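Local coordinates for BLUF domain-containing protein (Acinetobacter baumannii, PDB 6W6Z), which probably senses blue light through a bound flavin, as a BLUF-domain photoreceptor, at residues R4-S9 and F50-G55. Sequence-based numbering, arbitrary orientation.
Sequences RLCYAS and FQCLEG. With FMN (flavin mononucleotide), chain B.
Strands 4-9 and 50-54 run antiparallel, the axes of the two segments at 167°, with Leu-5/Leu-53 and Tyr-7/Gln-51 as hydrogen-bonded pairs; Leu-5 N gives to Leu-53 O at 2.8 Å, and Leu-53 N returns the bond to Leu-5 O. On the flavin face, Tyr-7 and Gln-51 lie alongside each other, ring and amide planes 74° apart. Tyr-7 CG sits between its backbone N and carbonyl carbon (chi1 77°), which turns the ring across to the neighbouring strand, where CE2 packs on Gln-51 CB. Tyr-7 OH donates to Gln-51 OE1 over 2.8 Å, arriving above the amide carbonyl plane. The extended Gln-51 chain carries NE2 to within 3.0 Å of FMN N5, a hydrogen bond, with a weak second bond to FMN O4. This Tyr-Gln-flavin hydrogen-bond network, on inner strands of the ferredoxin-like BLUF fold, is the one through which the family is thought to register flavin excitation. Leu-53 CD2 borders FMN O4, and helix 57-67 packs against Leu-5, Tyr-7 and Gln-51. The opposite face carries Cys-6, Cys-52 and Phe-50: Cys-6 CB meets the ring atom Phe-50 CZ at 3.7 Å, while Cys-6 SG makes an oblique sulfur-aromatic contact with the same ring; helix 125-134 touches Phe-50 and Cys-52. Farther along that face, Arg-4, its chain bent at chi3, grips one carboxylate oxygen side-on: NE and NH2 both reach Glu-54 OE2, the latter at 2.8 Å in a buried salt bridge. Arg-4 NH1 also hydrogen-bonds to Tyr-82 OH, and Glu-54 OE1 to His-87 ND1 and the backbone N of Phe-89.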
loop_
_atom_site.group_PDB
_atom_site.type_symbol
_atom_site.label_atom_id
_atom_site.label_comp_id
_atom_site.label_asym_id
_atom_site.label_seq_id
_atom_site.Cartn_x
_atom_site.Cartn_y
_atom_site.Cartn_z
ATOM N N ARG A 4 -9.668 8.848 1.223
ATOM C CA ARG A 4 -8.617 7.878 1.567
ATOM C C ARG A 4 -9.279 6.498 1.615
ATOM O O ARG A 4 -10.299 6.355 2.299
ATOM C CB ARG A 4 -7.961 8.276 2.890
ATOM C CG ARG A 4 -6.837 7.323 3.267
ATOM C CD ARG A 4 -5.856 7.841 4.299
ATOM N NE ARG A 4 -5.443 9.179 3.904
ATOM C CZ ARG A 4 -5.743 10.286 4.561
ATOM N NH1 ARG A 4 -6.405 10.219 5.700
ATOM N NH2 ARG A 4 -5.349 11.459 4.083
ATOM N N LEU A 5 -8.698 5.513 0.945
ATOM C CA LEU A 5 -9.205 4.113 0.945
ATOM C C LEU A 5 -8.055 3.239 1.415
ATOM O O LEU A 5 -6.949 3.354 0.842
ATOM C CB LEU A 5 -9.677 3.708 -0.457
ATOM C CG LEU A 5 -10.324 2.319 -0.559
ATOM C CD1 LEU A 5 -11.368 2.278 -1.678
ATOM C CD2 LEU A 5 -9.291 1.213 -0.735
ATOM N N CYS A 6 -8.314 2.370 2.386
ATOM C CA CYS A 6 -7.285 1.487 2.981
ATOM C C CYS A 6 -7.768 0.052 2.850
ATOM O O CYS A 6 -8.962 -0.213 3.108
ATOM C CB CYS A 6 -6.993 1.807 4.452
ATOM S SG CYS A 6 -6.419 3.510 4.733
ATOM N N TYR A 7 -6.856 -0.851 2.539
ATOM C CA TYR A 7 -7.153 -2.290 2.515
ATOM C C TYR A 7 -5.888 -3.047 2.857
ATOM O O TYR A 7 -4.754 -2.546 2.776
ATOM C CB TYR A 7 -7.765 -2.691 1.165
ATOM C CG TYR A 7 -6.716 -2.790 0.094
ATOM C CD1 TYR A 7 -5.991 -3.961 -0.075
ATOM C CD2 TYR A 7 -6.369 -1.681 -0.666
ATOM C CE1 TYR A 7 -4.967 -4.035 -1.011
ATOM C CE2 TYR A 7 -5.364 -1.758 -1.624
ATOM C CZ TYR A 7 -4.651 -2.935 -1.781
ATOM O OH TYR A 7 -3.619 -2.994 -2.669
ATOM N N ALA A 8 -6.087 -4.302 3.233
ATOM C CA ALA A 8 -4.963 -5.214 3.420
ATOM C C ALA A 8 -5.240 -6.467 2.580
ATOM O O ALA A 8 -6.421 -6.728 2.193
ATOM C CB ALA A 8 -4.742 -5.494 4.896
ATOM N N SER A 9 -4.185 -7.167 2.204
ATOM C CA SER A 9 -4.275 -8.349 1.299
ATOM C C SER A 9 -3.160 -9.338 1.636
ATOM O O SER A 9 -2.179 -8.955 2.290
ATOM C CB SER A 9 -4.189 -7.955 -0.161
ATOM O OG SER A 9 -2.887 -7.472 -0.458
ATOM N N PHE A 50 -0.490 -3.836 2.931
ATOM C CA PHE A 50 -1.443 -2.826 3.401
ATOM C C PHE A 50 -1.286 -1.682 2.426
ATOM O O PHE A 50 -0.127 -1.382 2.112
ATOM C CB PHE A 50 -1.186 -2.386 4.841
ATOM C CG PHE A 50 -1.989 -1.154 5.205
ATOM C CD1 PHE A 50 -1.580 0.123 4.824
ATOM C CD2 PHE A 50 -3.227 -1.289 5.810
ATOM C CE1 PHE A 50 -2.354 1.237 5.112
ATOM C CE2 PHE A 50 -3.995 -0.166 6.122
ATOM C CZ PHE A 50 -3.576 1.089 5.744
ATOM N N GLN A 51 -2.375 -1.165 1.880
ATOM C CA GLN A 51 -2.245 0.009 1.009
ATOM C C GLN A 51 -3.249 1.071 1.411
ATOM O O GLN A 51 -4.413 0.752 1.747
ATOM C CB GLN A 51 -2.386 -0.373 -0.458
ATOM C CG GLN A 51 -1.978 0.755 -1.375
ATOM C CD GLN A 51 -1.998 0.379 -2.834
ATOM O OE1 GLN A 51 -2.869 -0.373 -3.283
ATOM N NE2 GLN A 51 -1.004 0.865 -3.575
ATOM N N CYS A 52 -2.838 2.324 1.298
ATOM C CA CYS A 52 -3.749 3.476 1.413
ATOM C C CYS A 52 -3.652 4.272 0.116
ATOM O O CYS A 52 -2.522 4.501 -0.349
ATOM C CB CYS A 52 -3.380 4.200 2.704
ATOM S SG CYS A 52 -3.896 5.929 2.752
ATOM N N LEU A 53 -4.801 4.551 -0.517
ATOM C CA LEU A 53 -4.931 5.370 -1.737
ATOM C C LEU A 53 -5.626 6.680 -1.366
ATOM O O LEU A 53 -6.670 6.617 -0.675
ATOM C CB LEU A 53 -5.756 4.614 -2.780
ATOM C CG LEU A 53 -5.252 3.212 -3.162
ATOM C CD1 LEU A 53 -6.268 2.503 -4.040
ATOM C CD2 LEU A 53 -3.909 3.311 -3.860
ATOM N N GLU A 54 -5.120 7.806 -1.861
ATOM C CA GLU A 54 -5.729 9.143 -1.624
ATOM C C GLU A 54 -5.991 9.824 -2.958
ATOM O O GLU A 54 -5.038 9.877 -3.767
ATOM C CB GLU A 54 -4.799 10.097 -0.860
ATOM C CG GLU A 54 -4.487 9.687 0.549
ATOM C CD GLU A 54 -3.391 10.509 1.246
ATOM O OE1 GLU A 54 -2.624 11.221 0.576
ATOM O OE2 GLU A 54 -3.287 10.406 2.456
ATOM N N GLY A 55 -7.179 10.419 -3.130
ATOM C CA GLY A 55 -7.508 11.195 -4.342
ATOM C C GLY A 55 -8.997 11.265 -4.595
ATOM O O GLY A 55 -9.784 10.926 -3.673
HETATM N N1 FMN B . -1.660 0.081 -9.722
HETATM C C2 FMN B . -1.739 1.423 -9.708
HETATM O O2 FMN B . -1.960 2.010 -10.815
HETATM N N3 FMN B . -1.723 2.129 -8.558
HETATM C C4 FMN B . -1.549 1.556 -7.356
HETATM O O4 FMN B . -1.496 2.197 -6.309
HETATM C C4A FMN B . -1.391 0.109 -7.302
HETATM N N5 FMN B . -1.195 -0.551 -6.179
HETATM C C5A FMN B . -1.132 -1.905 -6.225
HETATM C C6 FMN B . -0.921 -2.572 -5.039
HETATM C C7 FMN B . -0.878 -3.955 -5.010
HETATM C C7M FMN B . -0.629 -4.615 -3.690
HETATM C C8 FMN B . -0.897 -4.742 -6.256
HETATM C C8M FMN B . -0.787 -6.257 -6.162
HETATM C C9 FMN B . -1.114 -4.065 -7.444
HETATM C C9A FMN B . -1.189 -2.677 -7.462
HETATM N N10 FMN B . -1.338 -1.963 -8.645
HETATM C C10 FMN B . -1.468 -0.590 -8.580
HETATM C "C1'" FMN B . -1.393 -2.619 -9.995
HETATM C "C2'" FMN B . -2.766 -2.857 -10.580
HETATM O "O2'" FMN B . -3.368 -3.968 -9.897
HETATM C "C3'" FMN B . -2.587 -3.191 -12.084
HETATM O "O3'" FMN B . -1.542 -4.148 -12.292
HETATM C "C4'" FMN B . -2.159 -2.002 -12.920
HETATM O "O4'" FMN B . -3.079 -0.906 -12.710
HETATM C "C5'" FMN B . -2.167 -2.363 -14.426
HETATM O "O5'" FMN B . -3.475 -2.718 -14.924
HETATM P P FMN B . -3.784 -3.056 -16.507
HETATM O O1P FMN B . -3.653 -4.567 -16.565
HETATM O O2P FMN B . -5.192 -2.510 -16.667
HETATM O O3P FMN B . -2.734 -2.347 -17.344
#